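Local coordinates for putative transcriptional regulator (Bacillus cytotoxicus NVH 391-98, PDB 3K4H), which probably regulates transcription as a LacI-family regulator, its sugar-binding core holding a glucose-containing glycan in the cleft between two lobes, at residues 134-139 with 151-156; 206-211 with 222-227. One frame throughout, in Å; residues are numbered along the deposited sequence.

Contact 1 (134-139 with 151-156)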
loop_
_atom_site.group_PDB
_atom_site.type_symbol
_atom_site.label_atom_id
_atom_site.label_comp_id
_atom_site.label_asym_id
_atom_site.label_seq_id
_atom_site.Cartn_x
_atom_site.Cartn_y
_atom_site.Cartn_z
ATOM N N ILE A 134 24.001 -5.123 -8.753
ATOM C CA ILE A 134 23.408 -4.208 -7.789
ATOM C C ILE A 134 23.316 -4.940 -6.454
ATOM O O ILE A 134 22.810 -6.055 -6.398
ATOM C CB ILE A 134 22.018 -3.778 -8.284
ATOM C CG1 ILE A 134 22.133 -3.126 -9.674
ATOM C CG2 ILE A 134 21.321 -2.866 -7.281
ATOM C CD1 ILE A 134 20.850 -3.133 -10.481
ATOM N N ALA A 135 23.852 -4.325 -5.403
ATOM C CA ALA A 135 23.870 -4.882 -4.059
ATOM C C ALA A 135 22.941 -4.129 -3.119
ATOM O O ALA A 135 22.607 -2.953 -3.345
ATOM C CB ALA A 135 25.282 -4.858 -3.483
ATOM N N PHE A 136 22.569 -4.826 -2.042
ATOM C CA PHE A 136 21.579 -4.383 -1.083
ATOM C C PHE A 136 22.269 -4.486 0.241
ATOM O O PHE A 136 22.953 -5.485 0.505
ATOM C CB PHE A 136 20.409 -5.357 -1.143
ATOM C CG PHE A 136 19.493 -5.299 0.028
ATOM C CD1 PHE A 136 18.311 -4.568 -0.043
ATOM C CD2 PHE A 136 19.790 -5.996 1.191
ATOM C CE1 PHE A 136 17.451 -4.505 1.046
ATOM C CE2 PHE A 136 18.950 -5.946 2.299
ATOM C CZ PHE A 136 17.775 -5.206 2.238
ATOM N N ILE A 137 22.131 -3.453 1.062
ATOM C CA ILE A 137 22.659 -3.472 2.411
ATOM C C ILE A 137 21.576 -3.002 3.351
ATOM O O ILE A 137 21.103 -1.874 3.234
ATOM C CB ILE A 137 23.809 -2.515 2.607
ATOM C CG1 ILE A 137 24.871 -2.666 1.505
ATOM C CG2 ILE A 137 24.401 -2.679 4.015
ATOM C CD1 ILE A 137 25.987 -1.607 1.631
ATOM N N GLY A 138 21.202 -3.867 4.297
ATOM C CA GLY A 138 20.174 -3.531 5.250
ATOM C C GLY A 138 20.556 -3.754 6.687
ATOM O O GLY A 138 21.708 -4.102 6.986
ATOM N N GLY A 139 19.571 -3.526 7.570
ATOM C CA GLY A 139 19.675 -3.826 8.989
ATOM C C GLY A 139 19.219 -5.253 9.192
ATOM O O GLY A 139 19.406 -6.112 8.300
ATOM N N ALA A 151 12.697 -7.365 -0.820
ATOM C CA ALA A 151 11.779 -8.077 -1.717
ATOM C C ALA A 151 11.544 -7.308 -3.010
ATOM O O ALA A 151 11.597 -7.879 -4.074
ATOM C CB ALA A 151 10.471 -8.375 -1.010
ATOM N N GLY A 152 11.306 -6.006 -2.896
ATOM C CA GLY A 152 11.086 -5.125 -4.043
ATOM C C GLY A 152 12.269 -4.989 -4.979
ATOM O O GLY A 152 12.093 -4.971 -6.184
HETATM N N MSE A 153 13.480 -4.885 -4.445
HETATM C CA MSE A 153 14.639 -4.750 -5.316
HETATM C C MSE A 153 14.935 -6.100 -6.008
HETATM O O MSE A 153 15.283 -6.161 -7.207
HETATM C CB MSE A 153 15.853 -4.240 -4.538
HETATM C CG MSE A 153 16.962 -5.260 -4.381
HETATM SE SE MSE A 153 18.726 -4.430 -4.371
HETATM C CE MSE A 153 19.776 -6.019 -4.788
ATOM N N SER A 154 14.778 -7.167 -5.223
ATOM C CA SER A 154 14.960 -8.525 -5.665
ATOM C C SER A 154 14.039 -8.860 -6.852
ATOM O O SER A 154 14.518 -9.349 -7.888
ATOM C CB SER A 154 14.757 -9.470 -4.476
ATOM O OG SER A 154 14.657 -10.821 -4.888
ATOM N N ASP A 155 12.739 -8.593 -6.712
ATOM C CA ASP A 155 11.776 -8.840 -7.787
ATOM C C ASP A 155 12.110 -8.014 -9.010
ATOM O O ASP A 155 12.053 -8.508 -10.134
ATOM C CB ASP A 155 10.333 -8.538 -7.347
ATOM C CG ASP A 155 9.734 -9.636 -6.470
ATOM O OD1 ASP A 155 10.254 -10.774 -6.448
ATOM O OD2 ASP A 155 8.734 -9.354 -5.785
ATOM N N ALA A 156 12.462 -6.752 -8.782
ATOM C CA ALA A 156 12.817 -5.845 -9.870
ATOM C C ALA A 156 13.964 -6.427 -10.699
ATOM O O ALA A 156 13.938 -6.370 -11.944
ATOM C CB ALA A 156 13.150 -4.452 -9.344
#

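Contact 2 (206-211 with 222-227)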
loop_
_atom_site.group_PDB
_atom_site.type_symbol
_atom_site.label_atom_id
_atom_site.label_comp_id
_atom_site.label_asym_id
_atom_site.label_seq_id
_atom_site.Cartn_x
_atom_site.Cartn_y
_atom_site.Cartn_z
ATOM N N GLY A 206 28.000 5.831 5.636
ATOM C CA GLY A 206 29.149 5.023 5.930
ATOM C C GLY A 206 29.693 4.385 4.676
ATOM O O GLY A 206 30.898 4.232 4.531
ATOM N N VAL A 207 28.807 3.994 3.776
ATOM C CA VAL A 207 29.208 3.350 2.551
ATOM C C VAL A 207 30.094 4.366 1.834
ATOM O O VAL A 207 31.251 4.068 1.516
ATOM C CB VAL A 207 27.961 2.869 1.722
ATOM C CG1 VAL A 207 28.278 2.654 0.252
ATOM C CG2 VAL A 207 27.398 1.557 2.303
ATOM N N LEU A 208 29.572 5.585 1.656
ATOM C CA LEU A 208 30.308 6.705 1.075
ATOM C C LEU A 208 31.698 6.930 1.642
ATOM O O LEU A 208 32.646 7.075 0.903
ATOM C CB LEU A 208 29.544 7.984 1.290
ATOM C CG LEU A 208 28.851 8.653 0.141
ATOM C CD1 LEU A 208 28.316 9.936 0.704
ATOM C CD2 LEU A 208 29.889 8.957 -0.966
ATOM N N SER A 209 31.840 7.013 2.949
ATOM C CA SER A 209 33.152 7.307 3.467
ATOM C C SER A 209 34.072 6.135 3.182
ATOM O O SER A 209 35.242 6.323 2.883
ATOM C CB SER A 209 33.122 7.609 4.973
ATOM O OG SER A 209 31.798 7.848 5.402
ATOM N N ALA A 210 33.539 4.927 3.254
ATOM C CA ALA A 210 34.369 3.747 3.155
ATOM C C ALA A 210 34.864 3.610 1.729
ATOM O O ALA A 210 36.015 3.273 1.479
ATOM C CB ALA A 210 33.586 2.521 3.574
ATOM N N LEU A 211 33.971 3.903 0.798
ATOM C CA LEU A 211 34.257 3.824 -0.607
ATOM C C LEU A 211 35.317 4.877 -0.950
ATOM O O LEU A 211 36.173 4.675 -1.828
ATOM C CB LEU A 211 32.962 4.052 -1.365
ATOM C CG LEU A 211 32.464 3.062 -2.425
ATOM C CD1 LEU A 211 32.796 1.643 -2.153
ATOM C CD2 LEU A 211 30.971 3.197 -2.548
ATOM N N VAL A 222 30.874 3.913 -8.329
ATOM C CA VAL A 222 29.788 3.193 -7.676
ATOM C C VAL A 222 28.670 4.161 -7.426
ATOM O O VAL A 222 28.910 5.243 -6.902
ATOM C CB VAL A 222 30.213 2.593 -6.313
ATOM C CG1 VAL A 222 29.043 1.926 -5.635
ATOM C CG2 VAL A 222 31.298 1.588 -6.476
ATOM N N SER A 223 27.459 3.774 -7.810
ATOM C CA SER A 223 26.262 4.540 -7.505
ATOM C C SER A 223 25.633 4.029 -6.199
ATOM O O SER A 223 25.599 2.814 -5.940
ATOM C CB SER A 223 25.246 4.438 -8.653
ATOM O OG SER A 223 25.790 4.899 -9.875
ATOM N N ILE A 224 25.133 4.958 -5.392
ATOM C CA ILE A 224 24.480 4.646 -4.130
ATOM C C ILE A 224 23.102 5.300 -4.115
ATOM O O ILE A 224 23.001 6.491 -4.387
ATOM C CB ILE A 224 25.239 5.285 -2.938
ATOM C CG1 ILE A 224 26.696 4.843 -2.882
ATOM C CG2 ILE A 224 24.537 5.009 -1.617
ATOM C CD1 ILE A 224 27.522 5.741 -1.943
ATOM N N VAL A 225 22.058 4.547 -3.781
ATOM C CA VAL A 225 20.817 5.143 -3.318
ATOM C C VAL A 225 20.547 4.611 -1.920
ATOM O O VAL A 225 20.844 3.434 -1.646
ATOM C CB VAL A 225 19.618 4.786 -4.181
ATOM C CG1 VAL A 225 18.409 5.554 -3.685
ATOM C CG2 VAL A 225 19.879 5.128 -5.634
ATOM N N SER A 226 19.985 5.427 -1.053
ATOM C CA SER A 226 19.653 5.063 0.299
ATOM C C SER A 226 18.280 5.562 0.653
ATOM O O SER A 226 17.599 6.115 -0.137
ATOM C CB SER A 226 20.656 5.621 1.264
ATOM O OG SER A 226 20.003 6.356 2.246
ATOM N N PHE A 227 17.873 5.379 1.878
ATOM C CA PHE A 227 16.529 5.676 2.290
ATOM C C PHE A 227 16.472 6.589 3.472
ATOM O O PHE A 227 17.324 6.594 4.264
ATOM C CB PHE A 227 15.857 4.413 2.735
ATOM C CG PHE A 227 15.116 3.724 1.692
ATOM C CD1 PHE A 227 13.804 3.901 1.550
ATOM C CD2 PHE A 227 15.714 2.830 0.898
ATOM C CE1 PHE A 227 13.139 3.242 0.598
ATOM C CE2 PHE A 227 15.034 2.190 -0.044
ATOM C CZ PHE A 227 13.761 2.395 -0.191
#

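Contact 1 (134-139 with 151-156)
With its chi1 at 163°, Phe-136 sets CG anti to the backbone N and sends its ring along the strand, while Met-153, a selenomethionine, bends at chi2 (147°) and reaches from the helix to the strand backbone. The chain of Met-153 therefore arrives end-on beside the root of Phe-136: its SE lies 3.8 Å from Phe-136 CB, at the edge of the ring and near the ring plane, with no contact over a face. Its terminal CE also touches Phe-136 CB and lies 3.4 Å from the backbone O of Ile-134, with C of Ala-135 close by. On the other flank, CG2 of Ile-134 packs against the same SE at 4.2 Å. No hydrogen bond crosses the interface; one long, buried side chain spans from helix to strand and carries more than half of the 167 Å² buried. Met-153 also meets Leu-164 and Met-197, and Ile-134 leans on Leu-126 and Ile-127 of helix 115-128. Strand 134-138 and the helical segment 151-156 run nearly antiparallel, at 170°; with the rest of helix 144-159 they start a beta-alpha-beta crossover to strand 169-171, the repeating unit of the periplasmic-binding-protein-like fold.

Contact 2 (206-211 with 222-227)
Val-207 is the first residue of helix segment 206-211 to touch the strand, and it meets Ile-224: its CG1 lies 3.9 Å from Ile-224 CD1, the valine and isoleucine lying alongside but running opposite ways. One residue on, Leu-208 comes at the same methyl from another direction, its branch carbon CG 3.8 Å from Ile-224 CD1 and its chain slanting across that of the isoleucine. The CD1 methyl of Ile-224 is thus the shared point of the contact. Ile-224 presents it by turning CG1 beside the backbone N (chi1 -57°) and extending the chain at chi2 (165°), which carries CD1 out from the strand to the helix. After one further turn, Leu-211 supplies the second focus. Its CD2 sits 3.9 Å from Val-222 CG1, the leucine set roughly perpendicular to the valine, and is also 4.3 Å from Ile-224 CD1, so that a single leucine methyl bridges Ile-224 of the strand and Val-222 just ahead of it. Every touching side chain is apolar and buried, no hydrogen bond crosses, and the 189 Å² buried is hydrophobic packing. Helical segment 206-211 and strand 223-227 run roughly antiparallel, at 159°, their axes 10.1 Å apart at the closest approach. This pairing is the second half of the beta-alpha-beta unit formed by strand 195-198, helix 201-213 and strand 223-227. Helix 176-187 packs alongside, its Val-183 touching Val-207 and Leu-211 and its Met-187 touching Val-222, while Val-218 and Leu-240 from loops add to the surroundings of Ile-224. Within the sheet, strand 223-227 is hydrogen-bonded to strand 195-198, and Val-225 faces helix 115-128 through Val-122 and Leu-126.

In the fold
Along the chain the two contacts come in series, with neither nesting nor crossing. Contact 1 closes first, folding helix 144-159 back on strand 134-138 before the chain enters strand 169-171. The chain then passes helix 176-187 and strand 195-198, and contact 2 closes the loop between helix 201-213 and strand 223-227. Both contacts build on one mixed sheet, in which strand 195-198 lies between strands 134-138 and 223-227. Their centres are 14 Å apart, and their segments meet where Ile-137 CD1, on the face of strand 134-138 turned from helix 144-159, packs 3.5 Å from Val-207 CG2. Together they tie helices 144-159 and 201-213 to the sheet of one lobe.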